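Local coordinates for protein beta-galactosidase (PDB 3OGR) that probably hydrolyses terminal non-reducing beta-D-galactose residues of beta-D-galactosides, as a glycoside hydrolase of family 35, at residues 213-218 / 236-241; 276-281 / 320-325. All coordinates share one frame; numbering follows the deposited sequence.

Contact 1 of 2, residues 213-218 / 236-241. With GAL (beta-D-galactopyranose), chain E.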
loop_
_atom_site.group_PDB
_atom_site.type_symbol
_atom_site.label_atom_id
_atom_site.label_comp_id
_atom_site.label_asym_id
_atom_site.label_seq_id
_atom_site.Cartn_x
_atom_site.Cartn_y
_atom_site.Cartn_z
ATOM N N ILE A 213 13.505 -8.760 12.870
ATOM C CA ILE A 213 13.447 -9.501 11.615
ATOM C C ILE A 213 13.946 -8.615 10.536
ATOM O O ILE A 213 13.660 -7.404 10.555
ATOM C CB ILE A 213 12.008 -10.016 11.428
ATOM C CG1 ILE A 213 11.912 -10.926 10.161
ATOM C CG2 ILE A 213 11.010 -8.820 11.232
ATOM C CD1 ILE A 213 10.547 -11.776 10.191
ATOM N N ASN A 214 14.729 -9.151 9.587
ATOM C CA ASN A 214 15.200 -8.326 8.471
ATOM C C ASN A 214 14.517 -8.704 7.164
ATOM O O ASN A 214 13.650 -9.568 7.154
ATOM C CB ASN A 214 16.735 -8.332 8.371
ATOM C CG ASN A 214 17.275 -9.640 7.921
ATOM O OD1 ASN A 214 16.594 -10.698 7.966
ATOM N ND2 ASN A 214 18.592 -9.634 7.640
ATOM N N ASN A 215 14.894 -7.986 6.077
ATOM C CA ASN A 215 14.227 -8.204 4.784
ATOM C C ASN A 215 15.240 -8.091 3.672
ATOM O O ASN A 215 15.241 -7.179 2.883
ATOM C CB ASN A 215 13.015 -7.236 4.577
ATOM C CG ASN A 215 13.402 -5.783 4.413
ATOM O OD1 ASN A 215 14.291 -5.254 5.083
ATOM N ND2 ASN A 215 12.610 -5.075 3.573
ATOM N N ASP A 216 16.094 -9.101 3.593
ATOM C CA ASP A 216 17.098 -9.149 2.549
ATOM C C ASP A 216 16.372 -9.097 1.194
ATOM O O ASP A 216 15.319 -9.720 1.003
ATOM C CB ASP A 216 17.918 -10.425 2.765
ATOM C CG ASP A 216 19.319 -10.346 2.333
ATOM O OD1 ASP A 216 19.814 -9.340 1.704
ATOM O OD2 ASP A 216 20.011 -11.436 2.483
ATOM N N ALA A 217 16.908 -8.330 0.248
ATOM C CA ALA A 217 16.238 -8.190 -1.082
ATOM C C ALA A 217 16.113 -9.477 -1.843
ATOM O O ALA A 217 15.189 -9.636 -2.683
ATOM C CB ALA A 217 17.028 -7.195 -1.934
ATOM N N PHE A 218 17.019 -10.412 -1.546
ATOM C CA PHE A 218 17.009 -11.762 -2.112
ATOM C C PHE A 218 17.641 -12.642 -1.042
ATOM O O PHE A 218 18.146 -12.128 -0.045
ATOM C CB PHE A 218 17.848 -11.774 -3.412
ATOM C CG PHE A 218 19.312 -11.459 -3.215
ATOM C CD1 PHE A 218 19.751 -10.141 -3.082
ATOM C CD2 PHE A 218 20.255 -12.509 -3.193
ATOM C CE1 PHE A 218 21.155 -9.841 -2.865
ATOM C CE2 PHE A 218 21.629 -12.212 -2.955
ATOM C CZ PHE A 218 22.047 -10.887 -2.793
ATOM N N GLY A 236 14.743 -12.732 7.259
ATOM C CA GLY A 236 13.646 -12.602 6.316
ATOM C C GLY A 236 14.201 -12.146 4.984
ATOM O O GLY A 236 15.292 -11.558 4.905
ATOM N N HIS A 237 13.458 -12.452 3.914
ATOM C CA HIS A 237 13.830 -11.890 2.619
ATOM C C HIS A 237 12.556 -11.569 1.804
ATOM O O HIS A 237 11.433 -11.891 2.229
ATOM C CB HIS A 237 14.813 -12.751 1.797
ATOM C CG HIS A 237 14.199 -13.999 1.233
ATOM N ND1 HIS A 237 13.486 -14.024 0.040
ATOM C CD2 HIS A 237 14.301 -15.301 1.648
ATOM C CE1 HIS A 237 13.136 -15.292 -0.230
ATOM N NE2 HIS A 237 13.607 -16.073 0.742
ATOM N N ASP A 238 12.744 -10.902 0.672
ATOM C CA ASP A 238 11.626 -10.387 -0.098
ATOM C C ASP A 238 11.545 -11.072 -1.451
ATOM O O ASP A 238 12.460 -11.866 -1.826
ATOM C CB ASP A 238 11.836 -8.878 -0.286
ATOM C CG ASP A 238 11.762 -8.110 1.039
ATOM O OD1 ASP A 238 11.338 -8.670 2.060
ATOM O OD2 ASP A 238 12.157 -6.880 1.056
ATOM N N GLY A 239 10.481 -10.776 -2.199
ATOM C CA GLY A 239 10.411 -11.271 -3.555
ATOM C C GLY A 239 9.315 -10.600 -4.344
ATOM O O GLY A 239 8.167 -10.477 -3.872
ATOM N N TYR A 240 9.697 -10.118 -5.541
ATOM C CA TYR A 240 8.797 -9.527 -6.516
ATOM C C TYR A 240 9.001 -10.191 -7.835
ATOM O O TYR A 240 9.526 -9.581 -8.807
ATOM C CB TYR A 240 9.005 -8.005 -6.615
ATOM C CG TYR A 240 8.643 -7.309 -5.303
ATOM C CD1 TYR A 240 9.562 -7.233 -4.251
ATOM C CD2 TYR A 240 7.361 -6.726 -5.126
ATOM C CE1 TYR A 240 9.248 -6.533 -3.006
ATOM C CE2 TYR A 240 7.043 -6.040 -3.950
ATOM C CZ TYR A 240 7.968 -5.992 -2.915
ATOM O OH TYR A 240 7.648 -5.302 -1.768
ATOM N N PRO A 241 8.577 -11.444 -7.939
ATOM C CA PRO A 241 9.058 -12.260 -9.099
ATOM C C PRO A 241 8.606 -11.775 -10.465
ATOM O O PRO A 241 9.292 -12.102 -11.446
ATOM C CB PRO A 241 8.469 -13.677 -8.825
ATOM C CG PRO A 241 7.767 -13.617 -7.509
ATOM C CD PRO A 241 7.841 -12.202 -6.929
HETATM C C1 GAL E . 11.081 -3.481 -2.021
HETATM C C2 GAL E . 11.361 -2.331 -0.999
HETATM C C3 GAL E . 10.090 -1.554 -0.718
HETATM C C4 GAL E . 9.473 -1.058 -2.032
HETATM C C5 GAL E . 9.278 -2.262 -2.948
HETATM C C6 GAL E . 8.795 -1.901 -4.369
HETATM O O1 GAL E . 12.280 -4.007 -2.588
HETATM O O2 GAL E . 11.807 -2.925 0.218
HETATM O O3 GAL E . 10.387 -0.432 0.100
HETATM O O4 GAL E . 10.409 -0.156 -2.616
HETATM O O5 GAL E . 10.546 -2.910 -3.177
HETATM O O6 GAL E . 7.494 -1.325 -4.274
#

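Contact 2 of 2, residues 276-281 / 320-325. With GAL (beta-D-galactopyranose), chain E.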
loop_
_atom_site.group_PDB
_atom_site.type_symbol
_atom_site.label_atom_id
_atom_site.label_comp_id
_atom_site.label_asym_id
_atom_site.label_seq_id
_atom_site.Cartn_x
_atom_site.Cartn_y
_atom_site.Cartn_z
ATOM N N LEU A 276 8.857 -14.386 4.444
ATOM C CA LEU A 276 8.860 -13.472 3.275
ATOM C C LEU A 276 8.267 -12.162 3.790
ATOM O O LEU A 276 7.040 -12.016 3.976
ATOM C CB LEU A 276 8.015 -14.019 2.137
ATOM C CG LEU A 276 8.636 -15.285 1.448
ATOM C CD1 LEU A 276 7.579 -15.909 0.482
ATOM C CD2 LEU A 276 9.957 -14.917 0.666
ATOM N N VAL A 277 9.177 -11.232 4.105
ATOM C CA VAL A 277 8.808 -9.983 4.793
ATOM C C VAL A 277 8.134 -9.014 3.848
ATOM O O VAL A 277 7.321 -8.191 4.219
ATOM C CB VAL A 277 10.065 -9.405 5.527
ATOM C CG1 VAL A 277 9.737 -8.015 6.132
ATOM C CG2 VAL A 277 10.447 -10.340 6.668
ATOM N N GLU A 278 8.475 -9.138 2.546
ATOM C CA GLU A 278 7.691 -8.447 1.478
ATOM C C GLU A 278 7.540 -9.413 0.329
ATOM O O GLU A 278 8.564 -9.861 -0.237
ATOM C CB GLU A 278 8.427 -7.225 0.930
ATOM C CG GLU A 278 8.684 -6.105 1.991
ATOM C CD GLU A 278 9.488 -4.995 1.393
ATOM O OE1 GLU A 278 9.403 -4.805 0.145
ATOM O OE2 GLU A 278 10.193 -4.317 2.137
ATOM N N PHE A 279 6.315 -9.763 -0.019
ATOM C CA PHE A 279 6.116 -10.492 -1.272
ATOM C C PHE A 279 5.082 -9.732 -2.096
ATOM O O PHE A 279 4.089 -9.174 -1.549
ATOM C CB PHE A 279 5.591 -11.900 -0.995
ATOM C CG PHE A 279 5.606 -12.745 -2.215
ATOM C CD1 PHE A 279 6.816 -13.263 -2.728
ATOM C CD2 PHE A 279 4.425 -12.922 -2.948
ATOM C CE1 PHE A 279 6.824 -14.022 -3.890
ATOM C CE2 PHE A 279 4.428 -13.632 -4.177
ATOM C CZ PHE A 279 5.643 -14.200 -4.610
ATOM N N GLN A 280 5.329 -9.714 -3.401
ATOM C CA GLN A 280 4.541 -8.913 -4.361
ATOM C C GLN A 280 3.013 -9.028 -4.166
ATOM O O GLN A 280 2.447 -10.111 -4.288
ATOM C CB GLN A 280 4.963 -9.411 -5.744
ATOM C CG GLN A 280 4.337 -8.585 -6.873
ATOM C CD GLN A 280 5.212 -8.604 -8.109
ATOM O OE1 GLN A 280 5.929 -9.583 -8.389
ATOM N NE2 GLN A 280 5.091 -7.548 -8.896
ATOM N N GLY A 281 2.422 -7.878 -3.985
ATOM C CA GLY A 281 0.975 -7.680 -3.922
ATOM C C GLY A 281 0.497 -6.691 -4.994
ATOM O O GLY A 281 -0.681 -6.338 -4.996
ATOM N N ASN A 320 4.162 -11.578 4.312
ATOM C CA ASN A 320 3.574 -10.236 4.248
ATOM C C ASN A 320 3.429 -9.770 2.831
ATOM O O ASN A 320 4.383 -9.913 2.059
ATOM C CB ASN A 320 4.483 -9.243 5.011
ATOM C CG ASN A 320 3.942 -7.809 4.939
ATOM O OD1 ASN A 320 2.789 -7.521 5.302
ATOM N ND2 ASN A 320 4.782 -6.894 4.405
ATOM N N ILE A 321 2.240 -9.270 2.476
ATOM C CA ILE A 321 1.915 -8.875 1.096
ATOM C C ILE A 321 2.085 -7.381 0.952
ATOM O O ILE A 321 1.375 -6.581 1.606
ATOM C CB ILE A 321 0.410 -9.266 0.823
ATOM C CG1 ILE A 321 0.177 -10.794 0.979
ATOM C CG2 ILE A 321 0.058 -8.812 -0.579
ATOM C CD1 ILE A 321 1.251 -11.686 0.243
ATOM N N TYR A 322 3.061 -6.966 0.093
ATOM C CA TYR A 322 3.369 -5.567 -0.108
ATOM C C TYR A 322 2.894 -5.158 -1.517
ATOM O O TYR A 322 3.406 -5.746 -2.460
ATOM C CB TYR A 322 4.914 -5.382 -0.001
ATOM C CG TYR A 322 5.358 -3.932 -0.110
ATOM C CD1 TYR A 322 5.277 -3.219 -1.301
ATOM C CD2 TYR A 322 5.881 -3.247 1.028
ATOM C CE1 TYR A 322 5.637 -1.884 -1.389
ATOM C CE2 TYR A 322 6.255 -1.899 0.955
ATOM C CZ TYR A 322 6.111 -1.219 -0.235
ATOM O OH TYR A 322 6.443 0.127 -0.264
ATOM N N MET A 323 1.996 -4.190 -1.682
ATOM C CA MET A 323 1.127 -3.568 -0.628
ATOM C C MET A 323 -0.158 -4.374 -0.541
ATOM O O MET A 323 -0.564 -5.082 -1.503
ATOM C CB MET A 323 0.737 -2.151 -1.092
ATOM C CG MET A 323 1.973 -1.227 -1.220
ATOM S SD MET A 323 2.840 -0.964 0.291
ATOM C CE MET A 323 1.613 -0.013 1.239
ATOM N N THR A 324 -0.827 -4.203 0.605
ATOM C CA THR A 324 -2.229 -4.689 0.741
ATOM C C THR A 324 -3.186 -3.525 0.578
ATOM O O THR A 324 -4.191 -3.646 -0.103
ATOM C CB THR A 324 -2.375 -5.473 2.047
ATOM O OG1 THR A 324 -1.591 -6.688 1.917
ATOM C CG2 THR A 324 -3.822 -5.942 2.305
ATOM N N PHE A 325 -2.890 -2.360 1.204
ATOM C CA PHE A 325 -3.552 -1.106 0.939
ATOM C C PHE A 325 -2.444 -0.064 0.737
ATOM O O PHE A 325 -1.603 0.098 1.615
ATOM C CB PHE A 325 -4.434 -0.658 2.123
ATOM C CG PHE A 325 -4.880 0.765 2.008
ATOM C CD1 PHE A 325 -5.784 1.155 0.995
ATOM C CD2 PHE A 325 -4.316 1.751 2.841
ATOM C CE1 PHE A 325 -6.199 2.545 0.872
ATOM C CE2 PHE A 325 -4.742 3.114 2.741
ATOM C CZ PHE A 325 -5.654 3.497 1.720
HETATM C C1 GAL E . 11.081 -3.481 -2.021
HETATM C C2 GAL E . 11.361 -2.331 -0.999
HETATM C C3 GAL E . 10.090 -1.554 -0.718
HETATM C C4 GAL E . 9.473 -1.058 -2.032
HETATM C C5 GAL E . 9.278 -2.262 -2.948
HETATM C C6 GAL E . 8.795 -1.901 -4.369
HETATM O O1 GAL E . 12.280 -4.007 -2.588
HETATM O O2 GAL E . 11.807 -2.925 0.218
HETATM O O3 GAL E . 10.387 -0.432 0.100
HETATM O O4 GAL E . 10.409 -0.156 -2.616
HETATM O O5 GAL E . 10.546 -2.910 -3.177
HETATM O O6 GAL E . 7.494 -1.325 -4.274
#

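Contact 1 of 2, residues 213-218 / 236-241
D216 and H237 sit at a single beta bridge between loop 213-218 and strand 236-239, their CA atoms 4.3 Å apart. Two backbone bonds flank it: D216 N reaches G236 O at 2.9 Å, and D238 N returns to D216 O, also at 2.9 Å. D216 O further receives a CA-H...O contact from H237 CA. One side chain imitates backbone: N214 OD1 accepts G236 N at 2.8 Å in a nearly straight bond (170°), and the CG of N214, turned between its backbone N and carbonyl carbon (chi1 70°), carries the oxygen to the amide of G236. Among side chains, N215 and D238 meet with amide and carboxylate planes 60° apart; ND2 of N215 gives OD2 of D238 a weak, bent bond of 3.1 Å, while D238 OD1 lies 3.3 Å from N215 CB. The amide of N215 has firmer ties elsewhere, OD1 to E180 N and ND2 to N179 OD1. Within the strand, H237 ND1 bonds D238 O with the oxygen in the imidazole plane, which limits rotation of the ring, and W261 meets that ring edge-to-face. Y240 OH, hydrogen-bonded to E278 OE1, also comes within 3.6 Å of galactose C5. A loop pinned to a parallel barrel strand beside sugar-binding N179 and E180 belongs to the wall of the galactose pocket in the TIM-barrel domain of family 35.

Contact 2 of 2, residues 276-281 / 320-325
Y322 CG stands anti to its own backbone N (chi1 -176°) and E278 CG anti to its carbonyl carbon (chi1 -62°), with the glutamate chain extended beyond; these torsions lay the E278 chain and the Y322 ring alongside each other, pointing the same way. Ring and carboxylate planes are 24° apart; E278 OE1 lies over one ring face, 3.9 Å above the plane and toward the rim, while M323, entered through a cis peptide, puts SD over the centre of the opposite face at 3.3 Å. Both ends reach galactose: O2 of the sugar donates to E278 OE2 at 2.9 Å, and Y322 CE1 comes within 3.5 Å of its O6. R114 pairs with E278 OE2 in a salt bridge, Y240 is the partner of OE1, and Y342 OH bonds Y322 OH. With an alanine here in place of the tyrosine, a gap is likely to open between M323 and the E278 carboxylate, and Y342 OH would probably lose this partner and the sugar part of its wall. Behind the site, the backbones pair in parallel, N320 N to L276 O, F279 N to N320 O at 2.8 Å, and Y322 N to F279 O. N320 ND2 adds a bond of 2.9 Å to V277 O, where strand 275-280 turns a corner; S44 holds its OD1. G281 CA packs 3.6 Å from I321 CG2. Neighbouring parallel strands that present ligand-binding groups at their C-terminal ends are characteristic of the TIM-barrel active site.

Strand 275-280 joins the two contacts: it pairs with 236-239 of contact 1 on one side and 318-321 of contact 2 on the other, three consecutive parallel strands of the barrel. Their centres are 10 Å apart. E278 is the main meeting point, where Y240 OH lies 2.6 Å from E278 OE1 in a probable hydrogen bond, N215 ND2 packs 2.9 Å from E278 OE2, and G239 N probably bonds E278 O at 2.9 Å. Contact 1 thus probably helps to position the carboxylate that contact 2 offers to galactose, although Y240 touches the sugar itself. Y240 and Y322 also touch each other beside the sugar, which E122, E180, N120 and Y76 grip as well.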